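Local coordinates for protein alanine racemase (Corynebacterium glutamicum, PDB 2DY3) that holds pyridoxal-5'-phosphate covalently and belongs to the alanine racemase family, pairing a TIM-barrel-type N-terminal domain with a C-terminal domain rich in strands, at residues 19-24 and 53-58; 34-37 and 41-44; 197-202 and 216-221; 332-337 and 346-351. All coordinates share one frame; numbering follows the deposited sequence.

Contact 1. Residues 19-24 and 53-58; sequences VLKQMA and GADAFG
K21 NZ donates a hydrogen bond to G53 O at 2.8 Å. This is the one hydrogen bond between residues 19-24, the end of helix 10-24, and residues 53-58. The ammonium does not come end-on to the carbonyl: the C=O...N angle is 116°, and NZ is tilted 18° from the carbonyl plane. The K21 chain leaves the helix with CG anti to the backbone N (chi1 -165°), then bends at chi2 and again at chi4. The bend at chi4 places NZ at the carbonyl; CE, set by the earlier torsions, is 3.3 Å from G53 O. The contact is on the protein surface, at the start of the barrel strands of the N-terminal domain. Helix 10-24 leads into strand 28-32, and residues 53-55 lead from helix 42-50 into the neighbouring parallel strand 56-59. K21 thus reaches from helix 10-24 to the connection before the next strand. D55 crosses the lysine chain at about a right angle, with its OD2 3.6 Å from K21 CE. K21 NZ and D55 OD2 are 4.2 Å apart, too far for a salt bridge. D55 OD2 is instead hydrogen-bonded to the backbone N of L29, in strand 28-32. K21 also packs on L29.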
loop_
_atom_site.group_PDB
_atom_site.type_symbol
_atom_site.label_atom_id
_atom_site.label_comp_id
_atom_site.label_asym_id
_atom_site.label_seq_id
_atom_site.Cartn_x
_atom_site.Cartn_y
_atom_site.Cartn_z
ATOM N N VAL B 19 16.078 21.437 -12.374
ATOM C CA VAL B 19 15.382 22.644 -11.937
ATOM C C VAL B 19 15.631 22.934 -10.458
ATOM O O VAL B 19 15.709 24.094 -10.045
ATOM C CB VAL B 19 13.859 22.525 -12.160
ATOM C CG1 VAL B 19 13.141 23.666 -11.460
ATOM C CG2 VAL B 19 13.549 22.544 -13.642
ATOM N N LEU B 20 15.746 21.881 -9.657
ATOM C CA LEU B 20 15.989 22.066 -8.234
ATOM C C LEU B 20 17.453 22.434 -8.000
ATOM O O LEU B 20 17.768 23.229 -7.112
ATOM C CB LEU B 20 15.632 20.796 -7.457
ATOM C CG LEU B 20 14.155 20.395 -7.467
ATOM C CD1 LEU B 20 13.960 19.146 -6.637
ATOM C CD2 LEU B 20 13.303 21.527 -6.913
ATOM N N LYS B 21 18.343 21.859 -8.802
ATOM C CA LYS B 21 19.763 22.143 -8.670
ATOM C C LYS B 21 20.003 23.619 -8.987
ATOM O O LYS B 21 20.710 24.314 -8.258
ATOM C CB LYS B 21 20.578 21.253 -9.618
ATOM C CG LYS B 21 22.068 21.223 -9.307
ATOM C CD LYS B 21 22.314 20.724 -7.886
ATOM C CE LYS B 21 23.780 20.826 -7.486
ATOM N NZ LYS B 21 24.647 19.944 -8.302
ATOM N N GLN B 22 19.402 24.107 -10.067
ATOM C CA GLN B 22 19.571 25.509 -10.423
ATOM C C GLN B 22 19.056 26.405 -9.294
ATOM O O GLN B 22 19.708 27.378 -8.923
ATOM C CB GLN B 22 18.830 25.831 -11.724
ATOM C CG GLN B 22 19.083 27.250 -12.225
ATOM C CD GLN B 22 20.553 27.501 -12.555
ATOM O OE1 GLN B 22 20.968 28.643 -12.784
ATOM N NE2 GLN B 22 21.343 26.432 -12.590
ATOM N N MET B 23 17.897 26.060 -8.742
ATOM C CA MET B 23 17.295 26.831 -7.654
ATOM C C MET B 23 18.088 26.810 -6.345
ATOM O O MET B 23 17.980 27.732 -5.534
ATOM C CB MET B 23 15.880 26.322 -7.363
ATOM C CG MET B 23 14.862 26.608 -8.450
ATOM S SD MET B 23 13.238 25.970 -8.000
ATOM C CE MET B 23 12.738 27.162 -6.759
ATOM N N ALA B 24 18.865 25.755 -6.124
ATOM C CA ALA B 24 19.645 25.650 -4.897
ATOM C C ALA B 24 20.855 26.578 -4.910
ATOM O O ALA B 24 21.291 27.058 -3.866
ATOM C CB ALA B 24 20.090 24.208 -4.684
ATOM N N GLY B 53 22.972 15.952 -10.494
ATOM C CA GLY B 53 23.301 16.993 -9.541
ATOM C C GLY B 53 23.132 16.771 -8.051
ATOM O O GLY B 53 23.745 17.494 -7.269
ATOM N N ALA B 54 22.320 15.804 -7.641
ATOM C CA ALA B 54 22.126 15.571 -6.212
ATOM C C ALA B 54 23.458 15.447 -5.477
ATOM O O ALA B 54 24.335 14.686 -5.880
ATOM C CB ALA B 54 21.286 14.310 -5.985
ATOM N N ASP B 55 23.595 16.197 -4.389
ATOM C CA ASP B 55 24.810 16.177 -3.581
ATOM C C ASP B 55 24.698 15.139 -2.479
ATOM O O ASP B 55 25.702 14.679 -1.927
ATOM C CB ASP B 55 25.031 17.550 -2.955
ATOM C CG ASP B 55 25.285 18.615 -3.993
ATOM O OD1 ASP B 55 26.343 18.545 -4.648
ATOM O OD2 ASP B 55 24.429 19.506 -4.161
ATOM N N ALA B 56 23.464 14.765 -2.164
ATOM C CA ALA B 56 23.223 13.798 -1.102
ATOM C C ALA B 56 21.798 13.268 -1.175
ATOM O O ALA B 56 20.992 13.738 -1.979
ATOM C CB ALA B 56 23.469 14.456 0.251
ATOM N N PHE B 57 21.497 12.283 -0.332
ATOM C CA PHE B 57 20.168 11.686 -0.284
ATOM C C PHE B 57 19.700 11.539 1.154
ATOM O O PHE B 57 20.500 11.289 2.061
ATOM C CB PHE B 57 20.181 10.312 -0.955
ATOM C CG PHE B 57 20.313 10.369 -2.452
ATOM C CD1 PHE B 57 19.197 10.554 -3.253
ATOM C CD2 PHE B 57 21.557 10.263 -3.053
ATOM C CE1 PHE B 57 19.318 10.632 -4.637
ATOM C CE2 PHE B 57 21.691 10.341 -4.431
ATOM C CZ PHE B 57 20.564 10.526 -5.225
ATOM N N GLY B 58 18.402 11.703 1.359
ATOM C CA GLY B 58 17.847 11.570 2.687
ATOM C C GLY B 58 16.768 10.503 2.704
ATOM O O GLY B 58 15.924 10.446 1.798
#

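Contact 2. Residues 34-37 and 41-44; sequences KANA and GVEK. With PLP (pyridoxal-5'-phosphate), chain F.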
loop_
_atom_site.group_PDB
_atom_site.type_symbol
_atom_site.label_atom_id
_atom_site.label_comp_id
_atom_site.label_asym_id
_atom_site.label_seq_id
_atom_site.Cartn_x
_atom_site.Cartn_y
_atom_site.Cartn_z
ATOM N N LYS B 34 12.884 8.714 0.540
ATOM C CA LYS B 34 12.341 7.726 1.471
ATOM C C LYS B 34 11.060 7.123 0.860
ATOM O O LYS B 34 10.564 7.594 -0.172
ATOM C CB LYS B 34 12.005 8.408 2.805
ATOM C CG LYS B 34 10.841 9.394 2.700
ATOM C CD LYS B 34 10.865 10.491 3.771
ATOM C CE LYS B 34 9.521 11.195 3.748
ATOM N NZ LYS B 34 9.305 12.495 4.452
ATOM N N ALA B 35 10.527 6.083 1.495
ATOM C CA ALA B 35 9.305 5.433 1.016
ATOM C C ALA B 35 9.442 4.957 -0.431
ATOM O O ALA B 35 8.504 5.057 -1.224
ATOM C CB ALA B 35 8.131 6.398 1.138
ATOM N N ASN B 36 10.617 4.437 -0.765
ATOM C CA ASN B 36 10.890 3.949 -2.112
ATOM C C ASN B 36 10.705 5.069 -3.129
ATOM O O ASN B 36 10.007 4.911 -4.131
ATOM C CB ASN B 36 9.974 2.767 -2.448
ATOM C CG ASN B 36 10.375 2.064 -3.730
ATOM O OD1 ASN B 36 11.519 2.163 -4.174
ATOM N ND2 ASN B 36 9.440 1.337 -4.325
ATOM N N ALA B 37 11.340 6.202 -2.854
ATOM C CA ALA B 37 11.264 7.357 -3.731
ATOM C C ALA B 37 9.811 7.788 -3.892
ATOM O O ALA B 37 9.330 7.985 -5.003
ATOM C CB ALA B 37 11.881 7.019 -5.088
ATOM N N GLY B 41 9.810 4.169 -7.096
ATOM C CA GLY B 41 10.827 3.172 -7.399
ATOM C C GLY B 41 12.229 3.734 -7.236
ATOM O O GLY B 41 12.858 4.165 -8.209
ATOM N N VAL B 42 12.727 3.717 -6.002
ATOM C CA VAL B 42 14.046 4.259 -5.690
ATOM C C VAL B 42 15.193 3.586 -6.438
ATOM O O VAL B 42 16.225 4.211 -6.700
ATOM C CB VAL B 42 14.321 4.178 -4.163
ATOM C CG1 VAL B 42 14.546 2.720 -3.731
ATOM C CG2 VAL B 42 15.505 5.047 -3.805
ATOM N N GLU B 43 15.013 2.318 -6.788
ATOM C CA GLU B 43 16.047 1.577 -7.497
ATOM C C GLU B 43 16.368 2.214 -8.844
ATOM O O GLU B 43 17.493 2.115 -9.330
ATOM C CB GLU B 43 15.613 0.121 -7.682
ATOM C CG GLU B 43 16.628 -0.727 -8.420
ATOM C CD GLU B 43 16.502 -2.209 -8.107
ATOM O OE1 GLU B 43 17.191 -3.008 -8.779
ATOM O OE2 GLU B 43 15.730 -2.574 -7.191
ATOM N N LYS B 44 15.378 2.870 -9.438
ATOM C CA LYS B 44 15.553 3.543 -10.718
ATOM C C LYS B 44 15.661 5.060 -10.552
ATOM O O LYS B 44 16.445 5.709 -11.237
ATOM C CB LYS B 44 14.377 3.227 -11.647
ATOM C CG LYS B 44 14.360 1.801 -12.161
ATOM C CD LYS B 44 15.574 1.522 -13.036
ATOM C CE LYS B 44 15.591 0.078 -13.503
ATOM N NZ LYS B 44 15.541 -0.858 -12.343
HETATM N N1 PLP F . 13.033 16.069 5.509
HETATM C C2 PLP F . 12.506 15.116 6.385
HETATM C C2A PLP F . 13.112 14.961 7.770
HETATM C C3 PLP F . 11.414 14.324 5.957
HETATM O O3 PLP F . 10.873 13.382 6.807
HETATM C C4 PLP F . 10.879 14.508 4.644
HETATM C C4A PLP F . 9.660 13.696 4.132
HETATM C C5 PLP F . 11.451 15.514 3.789
HETATM C C6 PLP F . 12.520 16.271 4.238
HETATM C C5A PLP F . 10.936 15.794 2.410
HETATM O O4P PLP F . 9.848 16.708 2.450
HETATM P P PLP F . 9.016 17.259 1.171
HETATM O O1P PLP F . 8.520 16.120 0.408
HETATM O O2P PLP F . 7.951 18.025 1.818
HETATM O O3P PLP F . 10.016 18.061 0.432
HETATM O O HOH W 1 12.865 0.511 -6.204
#
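The backbone of N36 and A37 winds into a left-handed turn, with positive phi from A35 to A37, and it brings A37 CA to 4.6 Å from V42 CA. N36 uses two oxygens to hold the start of helix 42-50. Its backbone O accepts from G41 N at 3.1 Å. Its side-chain OD1 accepts from V42 N at 2.7 Å, and the N-H...O angle of 160° is fairly straight. The donor lies above the amide plane, 44° out of it. The N36 side chain gets there with CG anti to its own backbone N (chi1 -170°). OD1 also accepts a hydrogen bond from a water, at 2.9 Å. That water in turn accepts from E43 N. One amide oxygen thus serves two helix N-H groups, one directly and one through water, while G41 occupies the N-cap position. V42 CG1 presses close on N36 OD1, at 3.1 Å. A37 CB packs against V42 CB at 3.9 Å. This turn follows strand 28-32 of the TIM-barrel domain and carries the cofactor lysine at its head. The CB of K34 points away from residues 41-44, and the chain is extended beyond CG. Its NZ is covalently bonded to PLP C4A at 1.3 Å, a length consistent with an imine. E64 OE2 is hydrogen-bonded to A35 N. D305 of the second subunit packs on K34, and A276 of that subunit packs on A35.

Contact 3. Residues 197-202 and 216-221; sequences CNSPAF and GLAFYG. With PLP (pyridoxal-5'-phosphate), chain F.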
loop_
_atom_site.group_PDB
_atom_site.type_symbol
_atom_site.label_atom_id
_atom_site.label_comp_id
_atom_site.label_asym_id
_atom_site.label_seq_id
_atom_site.Cartn_x
_atom_site.Cartn_y
_atom_site.Cartn_z
ATOM N N CYS B 197 15.173 23.220 5.063
ATOM C CA CYS B 197 14.233 23.295 3.946
ATOM C C CYS B 197 13.716 22.037 3.248
ATOM O O CYS B 197 14.475 21.287 2.636
ATOM C CB CYS B 197 14.793 24.242 2.874
ATOM S SG CYS B 197 14.655 25.999 3.293
ATOM N N ASN B 198 12.407 21.826 3.346
ATOM C CA ASN B 198 11.744 20.716 2.668
ATOM C C ASN B 198 11.189 21.406 1.414
ATOM O O ASN B 198 11.423 22.599 1.236
ATOM C CB ASN B 198 10.621 20.146 3.543
ATOM C CG ASN B 198 9.583 21.187 3.914
ATOM O OD1 ASN B 198 9.800 22.389 3.757
ATOM N ND2 ASN B 198 8.448 20.726 4.423
ATOM N N SER B 199 10.465 20.698 0.554
ATOM C CA SER B 199 9.948 21.317 -0.671
ATOM C C SER B 199 9.207 22.649 -0.520
ATOM O O SER B 199 9.532 23.624 -1.198
ATOM C CB SER B 199 9.056 20.330 -1.436
ATOM O OG SER B 199 9.828 19.301 -2.026
ATOM N N PRO B 200 8.196 22.712 0.358
ATOM C CA PRO B 200 7.460 23.969 0.528
ATOM C C PRO B 200 8.338 25.155 0.924
ATOM O O PRO B 200 8.261 26.216 0.306
ATOM C CB PRO B 200 6.410 23.619 1.584
ATOM C CG PRO B 200 7.042 22.509 2.343
ATOM C CD PRO B 200 7.676 21.677 1.264
ATOM N N ALA B 201 9.175 24.974 1.939
ATOM C CA ALA B 201 10.063 26.038 2.391
ATOM C C ALA B 201 11.088 26.402 1.315
ATOM O O ALA B 201 11.325 27.579 1.048
ATOM C CB ALA B 201 10.777 25.613 3.674
ATOM N N PHE B 202 11.687 25.386 0.700
ATOM C CA PHE B 202 12.688 25.586 -0.346
ATOM C C PHE B 202 12.159 26.403 -1.517
ATOM O O PHE B 202 12.842 27.289 -2.026
ATOM C CB PHE B 202 13.185 24.232 -0.863
ATOM C CG PHE B 202 14.146 24.332 -2.020
ATOM C CD1 PHE B 202 15.328 25.047 -1.901
ATOM C CD2 PHE B 202 13.879 23.683 -3.216
ATOM C CE1 PHE B 202 16.230 25.113 -2.957
ATOM C CE2 PHE B 202 14.772 23.742 -4.275
ATOM C CZ PHE B 202 15.950 24.458 -4.145
ATOM N N GLY B 216 11.819 16.755 -1.239
ATOM C CA GLY B 216 11.469 15.428 -1.696
ATOM C C GLY B 216 10.438 15.561 -2.801
ATOM O O GLY B 216 10.729 15.356 -3.983
ATOM N N LEU B 217 9.231 15.934 -2.388
ATOM C CA LEU B 217 8.077 16.109 -3.264
ATOM C C LEU B 217 8.378 16.731 -4.635
ATOM O O LEU B 217 7.937 16.216 -5.659
ATOM C CB LEU B 217 7.030 16.941 -2.516
ATOM C CG LEU B 217 5.559 16.961 -2.939
ATOM C CD1 LEU B 217 5.435 17.787 -4.158
ATOM C CD2 LEU B 217 5.017 15.556 -3.169
ATOM N N ALA B 218 9.129 17.831 -4.657
ATOM C CA ALA B 218 9.449 18.507 -5.912
ATOM C C ALA B 218 10.188 17.659 -6.956
ATOM O O ALA B 218 10.028 17.881 -8.160
ATOM C CB ALA B 218 10.244 19.791 -5.628
ATOM N N PHE B 219 10.998 16.701 -6.515
ATOM C CA PHE B 219 11.735 15.856 -7.459
ATOM C C PHE B 219 10.787 15.016 -8.307
ATOM O O PHE B 219 11.116 14.618 -9.434
ATOM C CB PHE B 219 12.697 14.909 -6.723
ATOM C CG PHE B 219 13.961 15.566 -6.242
ATOM C CD1 PHE B 219 14.019 16.178 -5.001
ATOM C CD2 PHE B 219 15.094 15.578 -7.041
ATOM C CE1 PHE B 219 15.185 16.790 -4.566
ATOM C CE2 PHE B 219 16.258 16.186 -6.613
ATOM C CZ PHE B 219 16.306 16.791 -5.374
ATOM N N TYR B 220 9.607 14.752 -7.757
ATOM C CA TYR B 220 8.608 13.940 -8.437
ATOM C C TYR B 220 7.654 14.801 -9.262
ATOM O O TYR B 220 6.662 14.309 -9.800
ATOM C CB TYR B 220 7.859 13.106 -7.393
ATOM C CG TYR B 220 8.821 12.380 -6.478
ATOM C CD1 TYR B 220 9.632 11.360 -6.963
ATOM C CD2 TYR B 220 8.993 12.780 -5.156
ATOM C CE1 TYR B 220 10.587 10.763 -6.164
ATOM C CE2 TYR B 220 9.952 12.187 -4.351
ATOM C CZ TYR B 220 10.744 11.178 -4.863
ATOM O OH TYR B 220 11.698 10.582 -4.068
ATOM N N GLY B 221 7.962 16.092 -9.337
ATOM C CA GLY B 221 7.167 17.014 -10.129
ATOM C C GLY B 221 5.861 17.526 -9.556
ATOM O O GLY B 221 4.996 17.973 -10.312
HETATM N N1 PLP F . 13.033 16.069 5.509
HETATM C C2 PLP F . 12.506 15.116 6.385
HETATM C C2A PLP F . 13.112 14.961 7.770
HETATM C C3 PLP F . 11.414 14.324 5.957
HETATM O O3 PLP F . 10.873 13.382 6.807
HETATM C C4 PLP F . 10.879 14.508 4.644
HETATM C C4A PLP F . 9.660 13.696 4.132
HETATM C C5 PLP F . 11.451 15.514 3.789
HETATM C C6 PLP F . 12.520 16.271 4.238
HETATM C C5A PLP F . 10.936 15.794 2.410
HETATM O O4P PLP F . 9.848 16.708 2.450
HETATM P P PLP F . 9.016 17.259 1.171
HETATM O O1P PLP F . 8.520 16.120 0.408
HETATM O O2P PLP F . 7.951 18.025 1.818
HETATM O O3P PLP F . 10.016 18.061 0.432
#
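S199 reaches from the first turn of helix 199-202 toward residues 216-218 and meets the PLP phosphate on the way. Its CB lies 3.1 Å from PLP O3P. From CB the chain turns so that OG sits beside the backbone N of S199 (chi1 -72°), and both groups then address the same phosphate oxygen. OG donates to PLP O3P at 2.8 Å, and S199 N donates to PLP O3P at 2.7 Å. OG also works as an acceptor: A218 N gives it a nearly straight hydrogen bond of 3.1 Å, with an N-H...O angle of 166°. The hydroxyl therefore ties the two segments together as well as the cofactor. On the other side of the contact, G216 N donates to PLP O3P at 2.8 Å, making three bonds on that oxygen. L217 N donates to PLP O1P at 2.9 Å. Three backbone N-H groups, at the starts of helix 199-202 and of the 3-10 turn 217-220, hold the phosphate with the S199 hydroxyl; Y38 OH and Y346 OH also bond to PLP. Both helix starts would probably favour its negative charge. N198 is the N-cap of helix 199-202, and its OD1 accepts from A201 N at 3.2 Å. Such a phosphate cup lies at the mouth of the barrel, as in other fold-type III PLP proteins. Around it, F202 packs on L20 and M23 of helix 10-24. F219 rests on L29 and A31 of strand 28-32, while L217 and P200 touch Y346 of helix 345-350.

Contact 4. Residues 332-337 and 346-351; sequences HDATDF and YEVVCR. With PLP (pyridoxal-5'-phosphate), chain F.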
loop_
_atom_site.group_PDB
_atom_site.type_symbol
_atom_site.label_atom_id
_atom_site.label_comp_id
_atom_site.label_asym_id
_atom_site.label_seq_id
_atom_site.Cartn_x
_atom_site.Cartn_y
_atom_site.Cartn_z
ATOM N N HIS B 332 -6.272 13.714 -14.843
ATOM C CA HIS B 332 -6.174 14.721 -13.790
ATOM C C HIS B 332 -4.857 14.499 -13.046
ATOM O O HIS B 332 -4.475 13.360 -12.798
ATOM C CB HIS B 332 -7.336 14.577 -12.810
ATOM C CG HIS B 332 -8.659 14.988 -13.375
ATOM N ND1 HIS B 332 -8.979 16.302 -13.636
ATOM C CD2 HIS B 332 -9.742 14.257 -13.729
ATOM C CE1 HIS B 332 -10.204 16.364 -14.125
ATOM N NE2 HIS B 332 -10.689 15.138 -14.193
ATOM N N ASP B 333 -4.158 15.568 -12.682
ATOM C CA ASP B 333 -2.899 15.375 -11.978
ATOM C C ASP B 333 -3.105 14.934 -10.536
ATOM O O ASP B 333 -4.215 14.974 -10.010
ATOM C CB ASP B 333 -2.023 16.634 -12.024
ATOM C CG ASP B 333 -2.679 17.842 -11.387
ATOM O OD1 ASP B 333 -3.457 17.677 -10.417
ATOM O OD2 ASP B 333 -2.392 18.964 -11.858
ATOM N N ALA B 334 -2.018 14.502 -9.913
ATOM C CA ALA B 334 -2.035 14.026 -8.537
ATOM C C ALA B 334 -2.663 15.005 -7.553
ATOM O O ALA B 334 -3.371 14.600 -6.631
ATOM C CB ALA B 334 -0.607 13.685 -8.103
ATOM N N THR B 335 -2.399 16.292 -7.745
ATOM C CA THR B 335 -2.939 17.326 -6.869
ATOM C C THR B 335 -4.462 17.409 -6.990
ATOM O O THR B 335 -5.169 17.447 -5.984
ATOM C CB THR B 335 -2.306 18.710 -7.186
ATOM O OG1 THR B 335 -0.881 18.613 -7.083
ATOM C CG2 THR B 335 -2.788 19.768 -6.204
ATOM N N ASP B 336 -4.967 17.435 -8.217
ATOM C CA ASP B 336 -6.410 17.492 -8.439
ATOM C C ASP B 336 -7.078 16.272 -7.803
ATOM O O ASP B 336 -8.084 16.389 -7.089
ATOM C CB ASP B 336 -6.718 17.497 -9.933
ATOM C CG ASP B 336 -8.206 17.471 -10.218
ATOM O OD1 ASP B 336 -8.844 18.539 -10.154
ATOM O OD2 ASP B 336 -8.747 16.379 -10.488
ATOM N N PHE B 337 -6.512 15.098 -8.076
ATOM C CA PHE B 337 -7.038 13.851 -7.539
ATOM C C PHE B 337 -6.999 13.909 -6.015
ATOM O O PHE B 337 -7.933 13.473 -5.344
ATOM C CB PHE B 337 -6.202 12.667 -8.042
ATOM C CG PHE B 337 -6.747 11.325 -7.649
ATOM C CD1 PHE B 337 -6.015 10.472 -6.842
ATOM C CD2 PHE B 337 -7.994 10.915 -8.084
ATOM C CE1 PHE B 337 -6.519 9.237 -6.476
ATOM C CE2 PHE B 337 -8.502 9.680 -7.721
ATOM C CZ PHE B 337 -7.765 8.843 -6.917
ATOM N N TYR B 346 0.964 14.168 -1.706
ATOM C CA TYR B 346 1.959 13.285 -1.092
ATOM C C TYR B 346 1.349 11.896 -0.905
ATOM O O TYR B 346 1.974 10.874 -1.203
ATOM C CB TYR B 346 2.367 13.784 0.298
ATOM C CG TYR B 346 3.199 15.047 0.353
ATOM C CD1 TYR B 346 2.609 16.299 0.271
ATOM C CD2 TYR B 346 4.576 14.982 0.561
ATOM C CE1 TYR B 346 3.360 17.450 0.403
ATOM C CE2 TYR B 346 5.336 16.129 0.694
ATOM C CZ TYR B 346 4.722 17.363 0.616
ATOM O OH TYR B 346 5.464 18.511 0.774
ATOM N N GLU B 347 0.119 11.865 -0.400
ATOM C CA GLU B 347 -0.557 10.601 -0.141
ATOM C C GLU B 347 -1.024 9.871 -1.395
ATOM O O GLU B 347 -0.923 8.648 -1.476
ATOM C CB GLU B 347 -1.738 10.808 0.816
ATOM C CG GLU B 347 -2.443 9.501 1.199
ATOM C CD GLU B 347 -3.416 9.662 2.364
ATOM O OE1 GLU B 347 -4.285 10.553 2.301
ATOM O OE2 GLU B 347 -3.316 8.892 3.342
ATOM N N VAL B 348 -1.520 10.607 -2.382
ATOM C CA VAL B 348 -1.986 9.960 -3.598
ATOM C C VAL B 348 -0.868 9.222 -4.351
ATOM O O VAL B 348 -1.086 8.115 -4.837
ATOM C CB VAL B 348 -2.686 10.971 -4.545
ATOM C CG1 VAL B 348 -3.875 11.617 -3.826
ATOM C CG2 VAL B 348 -1.718 12.020 -5.008
ATOM N N VAL B 349 0.328 9.801 -4.444
ATOM C CA VAL B 349 1.393 9.098 -5.157
ATOM C C VAL B 349 1.861 7.856 -4.402
ATOM O O VAL B 349 2.417 6.934 -4.997
ATOM C CB VAL B 349 2.608 10.008 -5.441
ATOM C CG1 VAL B 349 2.178 11.167 -6.348
ATOM C CG2 VAL B 349 3.217 10.510 -4.137
ATOM N N CYS B 350 1.619 7.831 -3.093
ATOM C CA CYS B 350 2.004 6.691 -2.264
ATOM C C CYS B 350 0.936 5.605 -2.269
ATOM O O CYS B 350 1.177 4.497 -1.788
ATOM C CB CYS B 350 2.237 7.130 -0.809
ATOM S SG CYS B 350 3.823 7.932 -0.476
ATOM N N ARG B 351 -0.240 5.911 -2.813
ATOM C CA ARG B 351 -1.339 4.950 -2.824
ATOM C C ARG B 351 -1.256 3.713 -3.721
ATOM O O ARG B 351 -1.570 2.607 -3.270
ATOM C CB ARG B 351 -2.661 5.671 -3.104
ATOM C CG ARG B 351 -3.143 6.560 -1.962
ATOM C CD ARG B 351 -3.484 5.750 -0.706
ATOM N NE ARG B 351 -2.347 4.972 -0.216
ATOM C CZ ARG B 351 -1.211 5.495 0.240
ATOM N NH1 ARG B 351 -1.052 6.812 0.279
ATOM N NH2 ARG B 351 -0.223 4.700 0.639
HETATM N N1 PLP F . 13.033 16.069 5.509
HETATM C C2 PLP F . 12.506 15.116 6.385
HETATM C C2A PLP F . 13.112 14.961 7.770
HETATM C C3 PLP F . 11.414 14.324 5.957
HETATM O O3 PLP F . 10.873 13.382 6.807
HETATM C C4 PLP F . 10.879 14.508 4.644
HETATM C C4A PLP F . 9.660 13.696 4.132
HETATM C C5 PLP F . 11.451 15.514 3.789
HETATM C C6 PLP F . 12.520 16.271 4.238
HETATM C C5A PLP F . 10.936 15.794 2.410
HETATM O O4P PLP F . 9.848 16.708 2.450
HETATM P P PLP F . 9.016 17.259 1.171
HETATM O O1P PLP F . 8.520 16.120 0.408
HETATM O O2P PLP F . 7.951 18.025 1.818
HETATM O O3P PLP F . 10.016 18.061 0.432
#
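A334 and F337 of helix 334-340 face V348 of helix 345-350; the two helices are consecutive in the C-terminal domain and joined by a short turn. The side chains meet through apolar atoms, with no hydrogen bond between the segments. V348 supplies both methyls. Its CG2 lies 3.7 Å from A334 CB and 3.5 Å from A334 O, so it packs over the first turn of the helix. Its CG1 meets F337 CD1 at 3.9 Å, coming at the ring obliquely. The F337 and V348 side chains run antiparallel, one passing alongside the other. V349 adds a looser touch, CG1 to A334 CB at 4.1 Å. L222, from the loop after residues 216-221, packs on both A334 and V349.

The polar bonds lie to the sides of this apolar patch. D333 caps helix 334-340: its OD1 accepts from D336 N at 2.7 Å, nearly in line with the C-O bond. T335 OG1 is hydrogen-bonded to N345 OD1, which links the starts of the two helices. E347 reaches the second subunit, where its OE2 accepts from the backbone N of R281.

The cofactor is met from another side of helix 345-350. The CB of Y346 points away from residues 332-337, and its ring turns an edge to the phosphate, with CE2 3.2 Å from PLP O1P. Y346 OH donates a hydrogen bond to PLP O2P at 2.7 Å.

In the fold
Contacts 1, 2 and 3 lie in the N-terminal barrel domain and contact 4 in the C-terminal domain. Contact 2 is nested inside the chain loop that contact 1 closes; contacts 3 and 4 follow in series. Contacts 1 and 3 have centres 10 Å apart and touch through L20 and F219. Contact 2 meets contact 3 where A37 lies on Y220. Contacts 3 and 4 touch across the boundary between the two domains. Contacts 2, 3 and 4 all reach PLP, though their centres are 15 to 17 Å apart. The cofactor is therefore held by both domains, while contacts 2 and 4 also touch the second subunit. Contact 1 lies about 23 Å from contact 4, centre to centre.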